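Local coordinates for pyrrolysyl-tRNA synthetase (Desulfitobacterium hafniense, PDB 3DSQ), which attaches pyrrolysine to its cognate tRNA in an ATP-dependent reaction, as a homodimeric class II aminoacyl-tRNA synthetase, at the interface of chains A and B. Sequence-based numbering; all coordinates share one arbitrary frame. Chains: chain A/B, Pyrrolysyl-tRNA synthetase.

Contact 1: the interface of chains A and B. Residues chain A 94-97, 159; chain B 159, 171, 275.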
ATOM      1  N   THR A  94      -4.653   2.963  -6.545  1.00 22.10           N
ATOM      2  CA  THR A  94      -4.795   4.396  -6.770  1.00 18.59           C
ATOM      3  C   THR A  94      -4.118   5.267  -5.716  1.00 18.57           C
ATOM      4  O   THR A  94      -3.649   4.781  -4.687  1.00 17.27           O
ATOM      5  CB  THR A  94      -6.299   4.738  -6.860  1.00 18.87           C
ATOM      6  OG1 THR A  94      -6.968   4.293  -5.670  1.00 18.94           O
ATOM      7  CG2 THR A  94      -6.937   4.022  -8.083  1.00 19.12           C
ATOM      8  N   PRO A  95      -4.082   6.586  -5.947  1.00 19.77           N
ATOM      9  CA  PRO A  95      -3.428   7.449  -4.953  1.00 20.75           C
ATOM     10  C   PRO A  95      -4.070   7.438  -3.574  1.00 15.84           C
ATOM     11  O   PRO A  95      -5.278   7.301  -3.445  1.00 17.49           O
ATOM     12  CB  PRO A  95      -3.490   8.841  -5.602  1.00 20.63           C
ATOM     13  CG  PRO A  95      -3.557   8.519  -7.109  1.00 20.32           C
ATOM     14  CD  PRO A  95      -4.517   7.360  -7.126  1.00 16.43           C
ATOM     15  N   THR A  96      -3.243   7.571  -2.547  1.00 18.75           N
ATOM     16  CA  THR A  96      -3.736   7.660  -1.182  1.00 21.71           C
ATOM     17  C   THR A  96      -3.942   9.150  -0.866  1.00 22.26           C
ATOM     18  O   THR A  96      -4.475   9.513   0.176  1.00 25.48           O
ATOM     19  CB  THR A  96      -2.743   7.059  -0.167  1.00 22.61           C
ATOM     20  OG1 THR A  96      -1.486   7.742  -0.261  1.00 26.55           O
ATOM     21  CG2 THR A  96      -2.534   5.565  -0.444  1.00 22.30           C
ATOM     22  N   ILE A  97      -3.496  10.015  -1.768  1.00 24.69           N
ATOM     23  CA  ILE A  97      -3.682  11.455  -1.583  1.00 25.87           C
ATOM     24  C   ILE A  97      -4.765  11.858  -2.572  1.00 25.05           C
ATOM     25  O   ILE A  97      -4.606  11.660  -3.767  1.00 24.24           O
ATOM     26  CB  ILE A  97      -2.395  12.256  -1.907  1.00 27.22           C
ATOM     27  CG1 ILE A  97      -1.283  11.875  -0.925  1.00 28.14           C
ATOM     28  CG2 ILE A  97      -2.678  13.771  -1.834  1.00 28.16           C
ATOM     29  CD1 ILE A  97       0.054  12.531  -1.217  1.00 26.85           C
ATOM     30  N   TYR A 159      -7.216   6.808   5.699  1.00 23.55           N
ATOM     31  CA  TYR A 159      -6.946   7.558   6.927  1.00 25.10           C
ATOM     32  C   TYR A 159      -8.113   8.384   7.459  1.00 25.30           C
ATOM     33  O   TYR A 159      -8.852   8.975   6.689  1.00 23.94           O
ATOM     34  CB  TYR A 159      -5.773   8.503   6.699  1.00 26.29           C
ATOM     35  CG  TYR A 159      -4.565   7.855   6.086  1.00 28.11           C
ATOM     36  CD1 TYR A 159      -4.559   7.467   4.739  1.00 28.15           C
ATOM     37  CD2 TYR A 159      -3.421   7.633   6.844  1.00 28.11           C
ATOM     38  CE1 TYR A 159      -3.433   6.874   4.166  1.00 27.82           C
ATOM     39  CE2 TYR A 159      -2.293   7.045   6.287  1.00 29.27           C
ATOM     40  CZ  TYR A 159      -2.306   6.673   4.950  1.00 29.51           C
ATOM     41  OH  TYR A 159      -1.172   6.139   4.399  1.00 29.93           O
TER
ATOM     42  N   TYR B 159       6.569   8.822   0.779  1.00 22.93           N
ATOM     43  CA  TYR B 159       6.212  10.101   0.201  1.00 25.77           C
ATOM     44  C   TYR B 159       7.300  11.163   0.325  1.00 26.89           C
ATOM     45  O   TYR B 159       7.930  11.304   1.372  1.00 25.76           O
ATOM     46  CB  TYR B 159       4.965  10.646   0.892  1.00 25.48           C
ATOM     47  CG  TYR B 159       3.805   9.689   1.015  1.00 25.75           C
ATOM     48  CD1 TYR B 159       3.837   8.623   1.922  1.00 23.53           C
ATOM     49  CD2 TYR B 159       2.646   9.880   0.259  1.00 24.67           C
ATOM     50  CE1 TYR B 159       2.739   7.778   2.074  1.00 23.59           C
ATOM     51  CE2 TYR B 159       1.547   9.043   0.403  1.00 23.37           C
ATOM     52  CZ  TYR B 159       1.593   8.000   1.310  1.00 24.81           C
ATOM     53  OH  TYR B 159       0.473   7.223   1.491  1.00 23.92           O
ATOM     54  N   GLU B 171       4.003  10.047  -4.294  1.00 24.79           N
ATOM     55  CA  GLU B 171       3.702   8.758  -3.664  1.00 24.95           C
ATOM     56  C   GLU B 171       4.481   7.693  -4.422  1.00 23.03           C
ATOM     57  O   GLU B 171       4.294   7.537  -5.613  1.00 19.99           O
ATOM     58  CB  GLU B 171       2.209   8.416  -3.784  1.00 27.29           C
ATOM     59  CG  GLU B 171       1.268   9.403  -3.153  1.00 30.09           C
ATOM     60  CD  GLU B 171      -0.160   8.907  -3.127  1.00 26.78           C
ATOM     61  OE1 GLU B 171      -0.391   7.782  -2.637  1.00 25.82           O
ATOM     62  OE2 GLU B 171      -1.053   9.649  -3.584  1.00 27.64           O
ATOM     63  N   ARG B 275       0.737   4.529  -8.423  1.00 21.67           N
ATOM     64  CA  ARG B 275      -0.645   4.679  -7.955  1.00 21.76           C
ATOM     65  C   ARG B 275      -1.181   5.812  -8.810  1.00 22.08           C
ATOM     66  O   ARG B 275      -0.570   6.869  -8.899  1.00 22.11           O
ATOM     67  CB  ARG B 275      -0.670   5.069  -6.489  1.00 20.79           C
ATOM     68  CG  ARG B 275      -0.160   3.997  -5.582  1.00 24.15           C
ATOM     69  CD  ARG B 275      -0.079   4.453  -4.129  1.00 23.37           C
ATOM     70  NE  ARG B 275       0.100   3.285  -3.275  1.00 27.82           N
ATOM     71  CZ  ARG B 275      -0.889   2.512  -2.835  1.00 29.69           C
ATOM     72  NH1 ARG B 275      -2.155   2.784  -3.147  1.00 27.82           N
ATOM     73  NH2 ARG B 275      -0.604   1.431  -2.119  1.00 29.22           N
TER
HETATM   74  O   HOH W   1      -0.240   4.903   2.397  1.00 17.69           O
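B:Glu171, on a motif 2 strand (171-180), reaches across the dimer interface to A:Thr94–A:Ile97 and shows how one carboxylate can hold a stretch of the partner's backbone, here the proline-bearing end of motif 1. From CB the chain leads to CG of B:Glu171, beside the backbone N (chi1 -60°), which runs past CD1 of A:Ile97 at 3.9 Å, the two side chains pointing opposite ways. CD faces the amide of A:Thr96. OE1 of B:Glu171 takes two donors: the A:Thr96 N, 2.9 Å away, meets the syn lone pair along a nearly straight bond (168° at H), whereas the hydroxyl OG1 of A:Thr96 comes at 2.6 Å from above the carboxylate plane. OE2 of B:Glu171 accepts from the A:Ile97 N at 3.1 Å, again from out of plane, and lies 3.3 Å from CB of A:Pro95. A:Thr96 OG1 also bonds in the ring plane to the phenol OH of B:Tyr159 (motif 2 strand 150-159), 2.7 Å off, and a water joins that OH to the OH of A:Tyr159. B:Arg275 NH1 donates to the A:Thr94 O at 2.9 Å. A glutamine replacing B:Glu171 would probably turn an amide NH2 toward one of these donors, leaving the A:Thr96 or A:Ile97 group without its acceptor. The site ties motif 1 to the other subunit close to the two-fold axis and is likely to stabilise the dimer.

Contact 2: the interface of chains A and B. Residues chain A 85, 89-91; chain B 69-71, 74.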
ATOM      1  N   HIS A  85      -9.663 -12.213  -7.945  1.00 29.63           N
ATOM      2  CA  HIS A  85      -9.130 -12.333  -9.294  1.00 33.09           C
ATOM      3  C   HIS A  85      -9.845 -13.532  -9.941  1.00 34.41           C
ATOM      4  O   HIS A  85     -10.111 -13.540 -11.140  1.00 34.21           O
ATOM      5  CB  HIS A  85      -7.620 -12.589  -9.259  1.00 33.04           C
ATOM      6  CG  HIS A  85      -6.818 -11.453  -8.706  1.00 34.80           C
ATOM      7  ND1 HIS A  85      -5.587 -11.635  -8.108  1.00 34.66           N
ATOM      8  CD2 HIS A  85      -7.049 -10.118  -8.690  1.00 35.47           C
ATOM      9  CE1 HIS A  85      -5.097 -10.461  -7.748  1.00 34.67           C
ATOM     10  NE2 HIS A  85      -5.964  -9.523  -8.091  1.00 34.28           N
ATOM     11  N   PHE A  89     -12.548 -10.041 -11.079  1.00 29.96           N
ATOM     12  CA  PHE A  89     -12.358  -8.655 -10.647  1.00 29.99           C
ATOM     13  C   PHE A  89     -10.951  -8.163 -10.942  1.00 28.80           C
ATOM     14  O   PHE A  89      -9.969  -8.822 -10.594  1.00 29.44           O
ATOM     15  CB  PHE A  89     -12.620  -8.496  -9.149  1.00 27.21           C
ATOM     16  CG  PHE A  89     -14.045  -8.689  -8.764  1.00 30.06           C
ATOM     17  CD1 PHE A  89     -14.596  -9.966  -8.706  1.00 29.02           C
ATOM     18  CD2 PHE A  89     -14.850  -7.593  -8.465  1.00 28.97           C
ATOM     19  CE1 PHE A  89     -15.926 -10.146  -8.353  1.00 29.96           C
ATOM     20  CE2 PHE A  89     -16.184  -7.763  -8.113  1.00 29.74           C
ATOM     21  CZ  PHE A  89     -16.723  -9.042  -8.056  1.00 31.58           C
ATOM     22  N   VAL A  90     -10.856  -7.008 -11.591  1.00 27.18           N
ATOM     23  CA  VAL A  90      -9.560  -6.429 -11.881  1.00 26.99           C
ATOM     24  C   VAL A  90      -9.157  -5.587 -10.665  1.00 27.34           C
ATOM     25  O   VAL A  90      -9.924  -4.747 -10.205  1.00 27.31           O
ATOM     26  CB  VAL A  90      -9.620  -5.526 -13.118  1.00 30.97           C
ATOM     27  CG1 VAL A  90      -8.288  -4.789 -13.287  1.00 30.12           C
ATOM     28  CG2 VAL A  90      -9.926  -6.367 -14.358  1.00 30.50           C
ATOM     29  N   GLN A  91      -7.966  -5.830 -10.137  1.00 26.22           N
ATOM     30  CA  GLN A  91      -7.493  -5.081  -8.987  1.00 25.00           C
ATOM     31  C   GLN A  91      -6.791  -3.790  -9.430  1.00 25.45           C
ATOM     32  O   GLN A  91      -6.053  -3.771 -10.414  1.00 21.70           O
ATOM     33  CB  GLN A  91      -6.530  -5.925  -8.159  1.00 23.63           C
ATOM     34  CG  GLN A  91      -6.182  -5.303  -6.807  1.00 24.86           C
ATOM     35  CD  GLN A  91      -5.304  -6.202  -5.961  1.00 26.63           C
ATOM     36  OE1 GLN A  91      -4.989  -5.880  -4.812  1.00 25.35           O
ATOM     37  NE2 GLN A  91      -4.899  -7.343  -6.525  1.00 23.27           N
TER
ATOM     38  N   HIS B  69      -5.638  -9.451 -14.321  1.00 36.31           N
ATOM     39  CA  HIS B  69      -6.555  -9.025 -13.266  1.00 35.59           C
ATOM     40  C   HIS B  69      -5.877  -8.089 -12.262  1.00 33.46           C
ATOM     41  O   HIS B  69      -6.469  -7.727 -11.241  1.00 31.95           O
ATOM     42  CB  HIS B  69      -7.137 -10.238 -12.538  1.00 37.93           C
ATOM     43  CG  HIS B  69      -8.027 -11.084 -13.397  1.00 41.34           C
ATOM     44  ND1 HIS B  69      -9.192 -10.605 -13.954  1.00 42.34           N
ATOM     45  CD2 HIS B  69      -7.911 -12.369 -13.810  1.00 41.16           C
ATOM     46  CE1 HIS B  69      -9.758 -11.559 -14.673  1.00 42.09           C
ATOM     47  NE2 HIS B  69      -9.001 -12.638 -14.602  1.00 41.87           N
ATOM     48  N   ARG B  70      -4.638  -7.702 -12.554  1.00 31.91           N
ATOM     49  CA  ARG B  70      -3.900  -6.784 -11.695  1.00 33.01           C
ATOM     50  C   ARG B  70      -2.753  -6.124 -12.442  1.00 31.93           C
ATOM     51  O   ARG B  70      -2.087  -6.752 -13.271  1.00 31.31           O
ATOM     52  CB  ARG B  70      -3.351  -7.504 -10.462  1.00 35.01           C
ATOM     53  CG  ARG B  70      -2.290  -8.528 -10.769  1.00 36.52           C
ATOM     54  CD  ARG B  70      -2.017  -9.369  -9.552  1.00 40.09           C
ATOM     55  NE  ARG B  70      -0.992 -10.376  -9.792  1.00 40.77           N
ATOM     56  CZ  ARG B  70      -0.580 -11.240  -8.872  1.00 42.03           C
ATOM     57  NH1 ARG B  70      -1.118 -11.216  -7.661  1.00 42.20           N
ATOM     58  NH2 ARG B  70       0.381 -12.110  -9.154  1.00 40.75           N
ATOM     59  N   PRO B  71      -2.504  -4.836 -12.150  1.00 31.09           N
ATOM     60  CA  PRO B  71      -1.435  -4.071 -12.789  1.00 27.16           C
ATOM     61  C   PRO B  71      -0.047  -4.512 -12.344  1.00 25.56           C
ATOM     62  O   PRO B  71       0.106  -5.173 -11.312  1.00 25.00           O
ATOM     63  CB  PRO B  71      -1.759  -2.635 -12.390  1.00 28.93           C
ATOM     64  CG  PRO B  71      -2.343  -2.803 -11.027  1.00 28.84           C
ATOM     65  CD  PRO B  71      -3.265  -3.987 -11.212  1.00 29.92           C
ATOM     66  N   LEU B  74       1.324  -4.218  -8.671  1.00 26.62           N
ATOM     67  CA  LEU B  74       0.815  -5.223  -7.749  1.00 27.35           C
ATOM     68  C   LEU B  74       1.363  -6.614  -8.043  1.00 30.51           C
ATOM     69  O   LEU B  74       1.602  -7.398  -7.128  1.00 31.51           O
ATOM     70  CB  LEU B  74      -0.719  -5.246  -7.776  1.00 27.52           C
ATOM     71  CG  LEU B  74      -1.389  -3.988  -7.199  1.00 31.17           C
ATOM     72  CD1 LEU B  74      -2.902  -4.115  -7.305  1.00 28.27           C
ATOM     73  CD2 LEU B  74      -0.963  -3.792  -5.742  1.00 28.25           C
TER
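Motif 1, the dimer-interface motif of class II synthetases, is represented here by helix 72-85 and the short strand 90-91 of chain A, against which lies the chain B loop between the long helix 39-68 and helix 72-85. A hydrogen bond across the seam runs from the A:Gln91 N to the B:His69 O, 2.7 Å long and almost perfectly straight at the hydrogen (178°), although the donor is tilted from the carbonyl plane. The side chains of A:His85 and A:Gln91 lie next to each other beside this bond. A:His85 and B:His69 run antiparallel, side by side; CD2 of the A:His85 imidazole lies 3.9 Å from the B:His69 CB, while the backbone O of A:His85 sits over one face of the B:His69 ring, toward its rim. The far edge of the A:His85 ring meets the aliphatic part of B:Arg70, whose CD approaches CE1 of A:His85 at 3.7 Å. Ring and guanidinium planes stand 84° apart, and any charge on the histidine would be likely to feel the nearby arginine. A:Gln91 carries CG opposite its backbone N (chi1 -170°) and continues fully extended, which lays the chain across B:Leu74 at about a right angle. The methyl CD1 of B:Leu74 consequently touches the glutamine along its length, lying 3.5 Å from both CG and the amide carbon CD of A:Gln91.

Contact 3: the interface of chains A and B. Residues chain A 61-62, 64-65, 280; chain B 90, 92, 142, 146.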
ATOM      1  N   LEU A  61       4.962 -15.601  17.465  1.00 33.49           N
ATOM      2  CA  LEU A  61       5.925 -14.909  16.617  1.00 32.79           C
ATOM      3  C   LEU A  61       6.843 -15.901  15.921  1.00 32.87           C
ATOM      4  O   LEU A  61       7.450 -15.586  14.894  1.00 33.11           O
ATOM      5  CB  LEU A  61       6.749 -13.910  17.433  1.00 31.02           C
ATOM      6  CG  LEU A  61       5.982 -12.632  17.807  1.00 31.88           C
ATOM      7  CD1 LEU A  61       6.820 -11.770  18.742  1.00 30.95           C
ATOM      8  CD2 LEU A  61       5.624 -11.863  16.533  1.00 31.50           C
ATOM      9  N   GLU A  62       6.951 -17.100  16.489  1.00 33.12           N
ATOM     10  CA  GLU A  62       7.775 -18.150  15.901  1.00 31.60           C
ATOM     11  C   GLU A  62       7.111 -18.652  14.623  1.00 30.04           C
ATOM     12  O   GLU A  62       7.781 -18.997  13.654  1.00 31.02           O
ATOM     13  CB  GLU A  62       7.949 -19.299  16.897  1.00 34.69           C
ATOM     14  CG  GLU A  62       9.016 -19.025  17.950  1.00 36.40           C
ATOM     15  CD  GLU A  62      10.416 -18.983  17.349  1.00 37.42           C
ATOM     16  OE1 GLU A  62      10.951 -20.061  17.015  1.00 39.34           O
ATOM     17  OE2 GLU A  62      10.977 -17.878  17.196  1.00 37.70           O
ATOM     18  N   LEU A  64       5.396 -16.842  12.737  1.00 32.28           N
ATOM     19  CA  LEU A  64       5.645 -15.755  11.803  1.00 30.15           C
ATOM     20  C   LEU A  64       7.081 -15.839  11.313  1.00 28.24           C
ATOM     21  O   LEU A  64       7.348 -15.641  10.136  1.00 28.15           O
ATOM     22  CB  LEU A  64       5.405 -14.404  12.500  1.00 32.30           C
ATOM     23  CG  LEU A  64       5.787 -13.085  11.814  1.00 32.38           C
ATOM     24  CD1 LEU A  64       7.274 -12.913  11.858  1.00 34.19           C
ATOM     25  CD2 LEU A  64       5.277 -13.047  10.382  1.00 32.55           C
ATOM     26  N   ARG A  65       8.002 -16.139  12.223  1.00 29.01           N
ATOM     27  CA  ARG A  65       9.419 -16.238  11.885  1.00 31.62           C
ATOM     28  C   ARG A  65       9.800 -17.474  11.055  1.00 33.96           C
ATOM     29  O   ARG A  65      10.676 -17.398  10.193  1.00 35.06           O
ATOM     30  CB  ARG A  65      10.262 -16.231  13.164  1.00 32.58           C
ATOM     31  CG  ARG A  65      11.779 -16.277  12.926  1.00 36.75           C
ATOM     32  CD  ARG A  65      12.574 -16.206  14.235  1.00 36.75           C
ATOM     33  NE  ARG A  65      12.484 -17.439  15.021  1.00 40.19           N
ATOM     34  CZ  ARG A  65      13.161 -18.559  14.760  1.00 38.66           C
ATOM     35  NH1 ARG A  65      13.993 -18.626  13.730  1.00 35.22           N
ATOM     36  NH2 ARG A  65      13.001 -19.622  15.533  1.00 40.45           N
ATOM     37  N   LEU A 280       3.072  -6.724  16.308  1.00 23.30           N
ATOM     38  CA  LEU A 280       3.480  -7.415  15.087  1.00 24.49           C
ATOM     39  C   LEU A 280       2.722  -8.732  15.006  1.00 26.51           C
ATOM     40  O   LEU A 280       2.858  -9.585  15.886  1.00 25.93           O
ATOM     41  CB  LEU A 280       4.994  -7.667  15.062  1.00 26.41           C
ATOM     42  CG  LEU A 280       5.550  -8.506  13.891  1.00 27.16           C
ATOM     43  CD1 LEU A 280       5.096  -7.953  12.532  1.00 27.52           C
ATOM     44  CD2 LEU A 280       7.074  -8.503  13.971  1.00 27.56           C
TER
ATOM     45  N   VAL B  90      11.320 -12.096   6.735  1.00 30.73           N
ATOM     46  CA  VAL B  90      10.020 -11.864   7.351  1.00 29.29           C
ATOM     47  C   VAL B  90       9.490 -10.507   6.908  1.00 29.37           C
ATOM     48  O   VAL B  90      10.124  -9.484   7.151  1.00 27.89           O
ATOM     49  CB  VAL B  90      10.124 -11.858   8.879  1.00 30.89           C
ATOM     50  CG1 VAL B  90       8.799 -11.382   9.486  1.00 29.50           C
ATOM     51  CG2 VAL B  90      10.491 -13.264   9.379  1.00 30.05           C
ATOM     52  N   VAL B  92       7.123  -7.237   6.999  1.00 26.88           N
ATOM     53  CA  VAL B  92       6.402  -6.454   8.007  1.00 25.33           C
ATOM     54  C   VAL B  92       5.665  -5.294   7.348  1.00 23.58           C
ATOM     55  O   VAL B  92       5.997  -4.882   6.243  1.00 24.42           O
ATOM     56  CB  VAL B  92       7.353  -5.870   9.083  1.00 24.99           C
ATOM     57  CG1 VAL B  92       8.099  -6.985   9.770  1.00 22.93           C
ATOM     58  CG2 VAL B  92       8.329  -4.861   8.442  1.00 25.93           C
ATOM     59  N   LEU B 142      12.799  -6.892  17.676  1.00 35.08           N
ATOM     60  CA  LEU B 142      13.001  -8.282  17.289  1.00 37.33           C
ATOM     61  C   LEU B 142      14.310  -8.899  17.782  1.00 38.22           C
ATOM     62  O   LEU B 142      14.349 -10.089  18.104  1.00 38.64           O
ATOM     63  CB  LEU B 142      12.887  -8.413  15.764  1.00 36.84           C
ATOM     64  CG  LEU B 142      11.472  -8.137  15.230  1.00 37.82           C
ATOM     65  CD1 LEU B 142      11.433  -8.320  13.724  1.00 35.63           C
ATOM     66  CD2 LEU B 142      10.473  -9.076  15.911  1.00 35.44           C
ATOM     67  N   TRP B 146      14.449 -12.660  18.931  1.00 36.27           N
ATOM     68  CA  TRP B 146      14.966 -13.576  17.931  1.00 36.56           C
ATOM     69  C   TRP B 146      16.486 -13.621  17.870  1.00 37.79           C
ATOM     70  O   TRP B 146      17.167 -12.664  18.245  1.00 36.75           O
ATOM     71  CB  TRP B 146      14.434 -13.195  16.545  1.00 34.02           C
ATOM     72  CG  TRP B 146      12.953 -13.342  16.376  1.00 33.52           C
ATOM     73  CD1 TRP B 146      12.079 -13.940  17.234  1.00 32.03           C
ATOM     74  CD2 TRP B 146      12.180 -12.915  15.249  1.00 32.71           C
ATOM     75  NE1 TRP B 146      10.810 -13.914  16.716  1.00 33.50           N
ATOM     76  CE2 TRP B 146      10.843 -13.290  15.495  1.00 33.68           C
ATOM     77  CE3 TRP B 146      12.488 -12.254  14.053  1.00 32.95           C
ATOM     78  CZ2 TRP B 146       9.811 -13.025  14.588  1.00 33.65           C
ATOM     79  CZ3 TRP B 146      11.466 -11.991  13.150  1.00 31.40           C
ATOM     80  CH2 TRP B 146      10.144 -12.376  13.424  1.00 34.67           C
TER
HETATM   81  O   HOH W   2       9.419 -15.946  18.785  1.00 26.77           O
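Two successive trans torsions (chi1 -178°, chi2 178°) send A:Arg65 straight out from its helix toward B:Trp146, and a bend at chi3 (72°) then swings the guanidinium group back toward A:Glu62. The methylene at the bend does the touching: CD of A:Arg65 sits over the face of the B:Trp146 indole as a CH-pi contact, 3.5 Å from the centroid of its five-membered ring. CB of A:Arg65 meets the benzo side of the same indole, at CZ2. The guanidinium group is not stacked on the ring. It grips the A:Glu62 carboxylate side-on, NE of A:Arg65 bonding to OE2 of A:Glu62 at 2.7 Å and NH2 of A:Arg65 to OE1 of A:Glu62 at 2.6 Å, the latter pair a salt bridge that should steady the bent chain above the tryptophan. A water bridges A:Glu62 OE2 and the indole NE1 of B:Trp146, giving the indole N-H a route to the opposite subunit. At the ring's edge, in plane, CD1 of A:Leu64 packs against CH2 of B:Trp146, 3.3 Å away, and the same methyl presses tightly on CG1 of B:Val90. Behind the indole, on the face away from the arginine, lies CD2 of B:Leu142, a methyl that also meets CD2 of A:Leu280 at 4.0 Å. The site thus sets the C-terminal end of helix 39-68 and strand 279-280 of one subunit against strand 90-91, the end of helix 132-142 and the following loop of the other.

The three contacts show how a two-fold interface distributes its chemistry. Contacts 1 and 2 lie about 18 Å apart, measured between the centres of their C-alpha atoms; contact 3 is about 28 Å from contact 1 and 29 Å from contact 2. Strand 90-91 serves both contact 2 and contact 3, supplied by chain A in one and by chain B in the other. Helix 39-68 leads into the loop of contact 2 and provides most of the chain A residues of contact 3, A:Leu280 coming from strand 279-280. Polar bonding in contact 1, backbone pairing in contact 2 and apolar packing in contact 3, each repeated by symmetry, together hold the homodimer.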